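Local coordinates for protein 2-C-methyl-D-erythritol 4-phosphate cytidylyltransferase (Thermus thermophilus HB8, PDB 2PX7) that probably catalyses the transfer of a cytidylyl group from CTP to 2-C-methyl-D-erythritol 4-phosphate, a step of isoprenoid biosynthesis that releases diphosphate, at residues P117-S120 with R121-A125; R165-Q168 with T169-F173. All coordinates share one frame; numbering follows the deposited sequence.

Contact 1. Residues P117-S120 with R121-A125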
ATOM      1  N   PRO A 117       1.707  -1.416  13.820  1.00 32.92           N
ATOM      2  CA  PRO A 117       0.933  -1.687  15.050  1.00 33.39           C
ATOM      3  C   PRO A 117      -0.346  -2.517  14.899  1.00 34.64           C
ATOM      4  O   PRO A 117      -0.738  -3.208  15.846  1.00 35.66           O
ATOM      5  CB  PRO A 117       0.600  -0.288  15.564  1.00 33.03           C
ATOM      6  CG  PRO A 117       0.575   0.574  14.324  1.00 33.07           C
ATOM      7  CD  PRO A 117       1.627   0.008  13.419  1.00 32.95           C
ATOM      8  N   PHE A 118      -0.986  -2.475  13.729  1.00 35.63           N
ATOM      9  CA  PHE A 118      -2.308  -3.091  13.568  1.00 36.65           C
ATOM     10  C   PHE A 118      -2.211  -4.448  12.889  1.00 37.36           C
ATOM     11  O   PHE A 118      -2.694  -4.669  11.780  1.00 37.65           O
ATOM     12  CB  PHE A 118      -3.284  -2.134  12.860  1.00 36.69           C
ATOM     13  CG  PHE A 118      -3.318  -0.749  13.468  1.00 36.83           C
ATOM     14  CD1 PHE A 118      -3.603  -0.576  14.821  1.00 37.83           C
ATOM     15  CD2 PHE A 118      -3.064   0.373  12.692  1.00 36.98           C
ATOM     16  CE1 PHE A 118      -3.623   0.689  15.392  1.00 37.89           C
ATOM     17  CE2 PHE A 118      -3.094   1.650  13.252  1.00 38.28           C
ATOM     18  CZ  PHE A 118      -3.369   1.808  14.605  1.00 36.47           C
ATOM     19  N   VAL A 119      -1.544  -5.363  13.574  1.00 38.27           N
ATOM     20  CA  VAL A 119      -1.429  -6.723  13.093  1.00 38.51           C
ATOM     21  C   VAL A 119      -2.431  -7.529  13.897  1.00 38.97           C
ATOM     22  O   VAL A 119      -2.471  -7.433  15.124  1.00 39.05           O
ATOM     23  CB  VAL A 119       0.042  -7.278  13.147  1.00 38.67           C
ATOM     24  CG1 VAL A 119       0.931  -6.457  12.242  1.00 39.41           C
ATOM     25  CG2 VAL A 119       0.610  -7.226  14.529  1.00 38.73           C
ATOM     26  N   SER A 120      -3.263  -8.284  13.188  1.00 39.38           N
ATOM     27  CA  SER A 120      -4.364  -9.012  13.797  1.00 40.28           C
ATOM     28  C   SER A 120      -3.884 -10.350  14.308  1.00 40.71           C
ATOM     29  O   SER A 120      -2.823 -10.841  13.899  1.00 40.92           O
ATOM     30  CB  SER A 120      -5.495  -9.227  12.778  1.00 40.36           C
ATOM     31  OG  SER A 120      -5.079 -10.051  11.697  1.00 40.57           O
ATOM     32  N   ARG A 121      -4.678 -10.940  15.193  1.00 41.02           N
ATOM     33  CA  ARG A 121      -4.410 -12.271  15.708  1.00 41.65           C
ATOM     34  C   ARG A 121      -4.424 -13.281  14.568  1.00 40.61           C
ATOM     35  O   ARG A 121      -3.653 -14.242  14.572  1.00 40.94           O
ATOM     36  CB  ARG A 121      -5.427 -12.658  16.796  1.00 42.49           C
ATOM     37  CG  ARG A 121      -4.815 -13.520  17.897  1.00 46.55           C
ATOM     38  CD  ARG A 121      -5.761 -14.641  18.359  1.00 53.64           C
ATOM     39  NE  ARG A 121      -5.141 -15.971  18.249  1.00 58.49           N
ATOM     40  CZ  ARG A 121      -4.255 -16.489  19.108  1.00 61.11           C
ATOM     41  NH1 ARG A 121      -3.844 -15.796  20.168  1.00 61.67           N
ATOM     42  NH2 ARG A 121      -3.766 -17.712  18.901  1.00 62.46           N
ATOM     43  N   GLY A 122      -5.306 -13.056  13.598  1.00 39.31           N
ATOM     44  CA  GLY A 122      -5.354 -13.854  12.384  1.00 37.54           C
ATOM     45  C   GLY A 122      -4.032 -13.867  11.623  1.00 36.37           C
ATOM     46  O   GLY A 122      -3.579 -14.923  11.211  1.00 36.32           O
ATOM     47  N   LEU A 123      -3.424 -12.701  11.429  1.00 35.17           N
ATOM     48  CA  LEU A 123      -2.143 -12.611  10.721  1.00 34.72           C
ATOM     49  C   LEU A 123      -1.042 -13.364  11.481  1.00 34.45           C
ATOM     50  O   LEU A 123      -0.351 -14.188  10.904  1.00 34.38           O
ATOM     51  CB  LEU A 123      -1.733 -11.148  10.491  1.00 34.82           C
ATOM     52  CG  LEU A 123      -0.496 -10.852   9.612  1.00 34.39           C
ATOM     53  CD1 LEU A 123      -0.484 -11.636   8.323  1.00 30.93           C
ATOM     54  CD2 LEU A 123      -0.459  -9.385   9.304  1.00 34.40           C
ATOM     55  N   VAL A 124      -0.906 -13.088  12.772  1.00 34.17           N
ATOM     56  CA  VAL A 124       0.074 -13.766  13.613  1.00 34.61           C
ATOM     57  C   VAL A 124      -0.051 -15.291  13.511  1.00 34.64           C
ATOM     58  O   VAL A 124       0.934 -15.962  13.191  1.00 34.66           O
ATOM     59  CB  VAL A 124       0.005 -13.306  15.100  1.00 34.51           C
ATOM     60  CG1 VAL A 124       1.140 -13.945  15.925  1.00 35.09           C
ATOM     61  CG2 VAL A 124       0.100 -11.787  15.203  1.00 34.42           C
ATOM     62  N   ALA A 125      -1.255 -15.829  13.744  1.00 34.28           N
ATOM     63  CA  ALA A 125      -1.470 -17.283  13.728  1.00 34.24           C
ATOM     64  C   ALA A 125      -1.133 -17.866  12.378  1.00 34.07           C
ATOM     65  O   ALA A 125      -0.556 -18.948  12.299  1.00 34.84           O
ATOM     66  CB  ALA A 125      -2.940 -17.649  14.115  1.00 34.58           C
TER

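Contact 2. Residues R165-Q168 with T169-F173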
ATOM      1  N   ARG A 165       4.999  -8.228  -5.103  1.00 31.86           N
ATOM      2  CA  ARG A 165       4.320  -8.242  -3.821  1.00 31.01           C
ATOM      3  C   ARG A 165       4.922  -7.187  -2.895  1.00 30.28           C
ATOM      4  O   ARG A 165       6.085  -6.799  -3.043  1.00 29.98           O
ATOM      5  CB  ARG A 165       4.430  -9.626  -3.160  1.00 31.14           C
ATOM      6  CG  ARG A 165       3.853 -10.793  -3.937  1.00 32.28           C
ATOM      7  CD  ARG A 165       2.354 -10.629  -4.256  1.00 32.84           C
ATOM      8  NE  ARG A 165       1.869 -11.804  -4.961  1.00 34.26           N
ATOM      9  CZ  ARG A 165       1.983 -12.026  -6.277  1.00 35.14           C
ATOM     10  NH1 ARG A 165       2.523 -11.134  -7.094  1.00 29.70           N
ATOM     11  NH2 ARG A 165       1.515 -13.156  -6.783  1.00 35.69           N
ATOM     12  N   LEU A 166       4.106  -6.714  -1.961  1.00 29.44           N
ATOM     13  CA  LEU A 166       4.567  -5.928  -0.837  1.00 28.78           C
ATOM     14  C   LEU A 166       4.804  -6.897   0.320  1.00 28.67           C
ATOM     15  O   LEU A 166       3.911  -7.675   0.681  1.00 28.79           O
ATOM     16  CB  LEU A 166       3.529  -4.861  -0.449  1.00 28.53           C
ATOM     17  CG  LEU A 166       3.200  -3.849  -1.552  1.00 28.04           C
ATOM     18  CD1 LEU A 166       2.099  -2.919  -1.121  1.00 28.93           C
ATOM     19  CD2 LEU A 166       4.421  -3.079  -1.972  1.00 28.35           C
ATOM     20  N   VAL A 167       6.012  -6.855   0.878  1.00 27.58           N
ATOM     21  CA  VAL A 167       6.391  -7.746   1.969  1.00 25.77           C
ATOM     22  C   VAL A 167       6.087  -7.093   3.315  1.00 25.96           C
ATOM     23  O   VAL A 167       6.466  -5.931   3.556  1.00 25.49           O
ATOM     24  CB  VAL A 167       7.893  -8.141   1.850  1.00 26.15           C
ATOM     25  CG1 VAL A 167       8.286  -9.109   2.947  1.00 25.51           C
ATOM     26  CG2 VAL A 167       8.181  -8.769   0.486  1.00 22.12           C
ATOM     27  N   GLN A 168       5.406  -7.832   4.199  1.00 25.88           N
ATOM     28  CA  GLN A 168       5.090  -7.315   5.542  1.00 25.79           C
ATOM     29  C   GLN A 168       5.803  -8.132   6.616  1.00 25.56           C
ATOM     30  O   GLN A 168       6.682  -8.935   6.308  1.00 25.14           O
ATOM     31  CB  GLN A 168       3.579  -7.345   5.798  1.00 26.12           C
ATOM     32  CG  GLN A 168       2.730  -6.760   4.654  1.00 26.82           C
ATOM     33  CD  GLN A 168       1.285  -6.717   5.026  1.00 26.51           C
ATOM     34  OE1 GLN A 168       0.671  -7.748   5.287  1.00 26.30           O
ATOM     35  NE2 GLN A 168       0.734  -5.525   5.090  1.00 27.19           N
ATOM     36  N   THR A 169       5.418  -7.896   7.873  1.00 25.20           N
ATOM     37  CA  THR A 169       5.859  -8.674   9.024  1.00 25.31           C
ATOM     38  C   THR A 169       4.588  -8.941   9.860  1.00 26.25           C
ATOM     39  O   THR A 169       3.573  -8.308   9.625  1.00 27.45           O
ATOM     40  CB  THR A 169       6.967  -7.936   9.887  1.00 24.81           C
ATOM     41  OG1 THR A 169       6.378  -6.853  10.626  1.00 23.30           O
ATOM     42  CG2 THR A 169       8.116  -7.403   9.013  1.00 24.09           C
ATOM     43  N   PRO A 170       4.629  -9.870  10.836  1.00 26.41           N
ATOM     44  CA  PRO A 170       5.782 -10.644  11.325  1.00 25.98           C
ATOM     45  C   PRO A 170       6.284 -11.677  10.319  1.00 26.05           C
ATOM     46  O   PRO A 170       5.489 -12.244   9.549  1.00 25.81           O
ATOM     47  CB  PRO A 170       5.237 -11.339  12.581  1.00 26.27           C
ATOM     48  CG  PRO A 170       3.756 -11.452  12.352  1.00 26.12           C
ATOM     49  CD  PRO A 170       3.385 -10.208  11.561  1.00 26.48           C
ATOM     50  N   GLN A 171       7.602 -11.910  10.324  1.00 25.53           N
ATOM     51  CA  GLN A 171       8.199 -13.023   9.584  1.00 24.27           C
ATOM     52  C   GLN A 171       8.587 -14.139  10.557  1.00 24.75           C
ATOM     53  O   GLN A 171       9.173 -13.870  11.612  1.00 25.23           O
ATOM     54  CB  GLN A 171       9.399 -12.534   8.762  1.00 24.82           C
ATOM     55  CG  GLN A 171       9.085 -11.269   7.927  1.00 21.87           C
ATOM     56  CD  GLN A 171      10.104 -10.958   6.879  1.00 23.62           C
ATOM     57  OE1 GLN A 171      11.233 -11.491   6.879  1.00 20.84           O
ATOM     58  NE2 GLN A 171       9.705 -10.117   5.923  1.00 22.17           N
ATOM     59  N   GLY A 172       8.259 -15.385  10.208  1.00 24.45           N
ATOM     60  CA  GLY A 172       8.381 -16.516  11.127  1.00 23.73           C
ATOM     61  C   GLY A 172       9.445 -17.490  10.666  1.00 24.18           C
ATOM     62  O   GLY A 172       9.563 -17.761   9.490  1.00 23.69           O
ATOM     63  N   PHE A 173      10.233 -18.011  11.599  1.00 24.19           N
ATOM     64  CA  PHE A 173      11.343 -18.901  11.238  1.00 24.68           C
ATOM     65  C   PHE A 173      11.564 -19.908  12.344  1.00 24.90           C
ATOM     66  O   PHE A 173      11.258 -19.614  13.509  1.00 24.95           O
ATOM     67  CB  PHE A 173      12.646 -18.093  11.031  1.00 24.08           C
ATOM     68  CG  PHE A 173      12.528 -16.986  10.006  1.00 22.39           C
ATOM     69  CD1 PHE A 173      12.661 -17.260   8.650  1.00 23.69           C
ATOM     70  CD2 PHE A 173      12.299 -15.683  10.402  1.00 22.00           C
ATOM     71  CE1 PHE A 173      12.532 -16.238   7.683  1.00 21.85           C
ATOM     72  CE2 PHE A 173      12.169 -14.653   9.463  1.00 22.26           C
ATOM     73  CZ  PHE A 173      12.274 -14.941   8.092  1.00 21.55           C
TER

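Contact 1. Residues P117-S120 with R121-A125
Ser120 and Val124 join the incoming loop to the first turn of helix 121-134: Val124 N gives a nearly straight hydrogen bond to Ser120 O (3.2 Å, 175° at the hydrogen), the i to i+4 bond that starts the helical ladder. The next rung follows at once, Ala125 N to Arg121 O. Ser120 stands at the N-cap, and its hydroxyl turns back over the helix end to accept from Leu123 N, with OG 3.1 Å from that nitrogen. OG reaches it because chi1 of 64° sets the hydroxyl between the backbone N and the carbonyl carbon. The same oxygen is also hydrogen-bonded to Glu212 OE1, tying the helix start to a loop near the C-terminal part of the chain. With an alanine at Ser120 the hydroxyl is gone, and Leu123 N is likely to lose its capping acceptor and Glu212 this partner, weakening the start of the helix. Apolar atoms close in round the cap. Leu123 CB lies 3.7 Å from Ser120 OG, and Val124 CG2 comes within 3.3 Å of Ser120 O. The branch of Leu123 leans the other way, its CD2 meeting Val119 CG1 loosely at 4.4 Å; this valine also packs on Ala61 of helix 54-61. Arg121 leads off from the cap, touching Ser120 C with CB at 3.7 Å, and its bent chain brings NH1 to a salt bridge with Asp64. Together the side-chain bond to the third residue on and the backbone bond to the fourth make a classic serine N-cap, with a loose apolar contact between Val119, just before the cap, and Leu123, three residues after it.

Contact 2. Residues R165-Q168 with T169-F173
Val167 and Gln171 meet around a break in the strand 165-174, where a short loop containing a cis peptide bond before Pro170 interrupts this strand of the cytidylyltransferase's mixed sheet. One polar bond spans the break: Gln171 NE2 donates to Gln168 O at 3.3 Å, almost straight at the hydrogen (173°). The acceptor lies in the amide plane of Gln171, while the donor is tilted 21° from the carbonyl plane of Gln168. The rest of this amide is held from outside, NE2 also by Asp194 OD2 and OE1 by Ala196 N, so its rotation is fixed from both ends. The amide of Gln168 heads elsewhere, with OE1 taken by Glu212 N, and Thr169 OG1 bonds to Asp113 N. The remaining contacts are van der Waals touches of methyl groups on polar atoms. Thr169 CG2 sits 3.4 Å from Gln168 O, on the carbonyl that the glutamine grips. That methyl lies anti to the carbonyl carbon of its own residue, while chi1 of 73° directs OG1 to its partner outside. The side chains of Val167 and Gln171 cross at about a right angle, bringing Val167 CG1 to 3.4 Å from Gln171 NE2.

Overall arrangement
Contact 1 comes first along the chain and closes before contact 2 opens; their centres lie 12 Å apart. The loop after strand 108-111 leads through residues 117-120 into helix 121-134, whereas residues 165-173 belong to strand 165-174, which lies between strands 108-111 and 136-142. They meet directly where Val119 CG1 and Leu123 CD2 each lie 4.2 Å from Thr169 O. Glu212 links them further, bonding Ser120 through its side chain and Gln168 through its backbone. Both contacts lie near Lys217, predicted to position the methylerythritol phosphate, with the side chains of Val119 and Thr169 about 9 and 8 Å from its side chain. Residues 165-167 also extend the sheet into the second subunit.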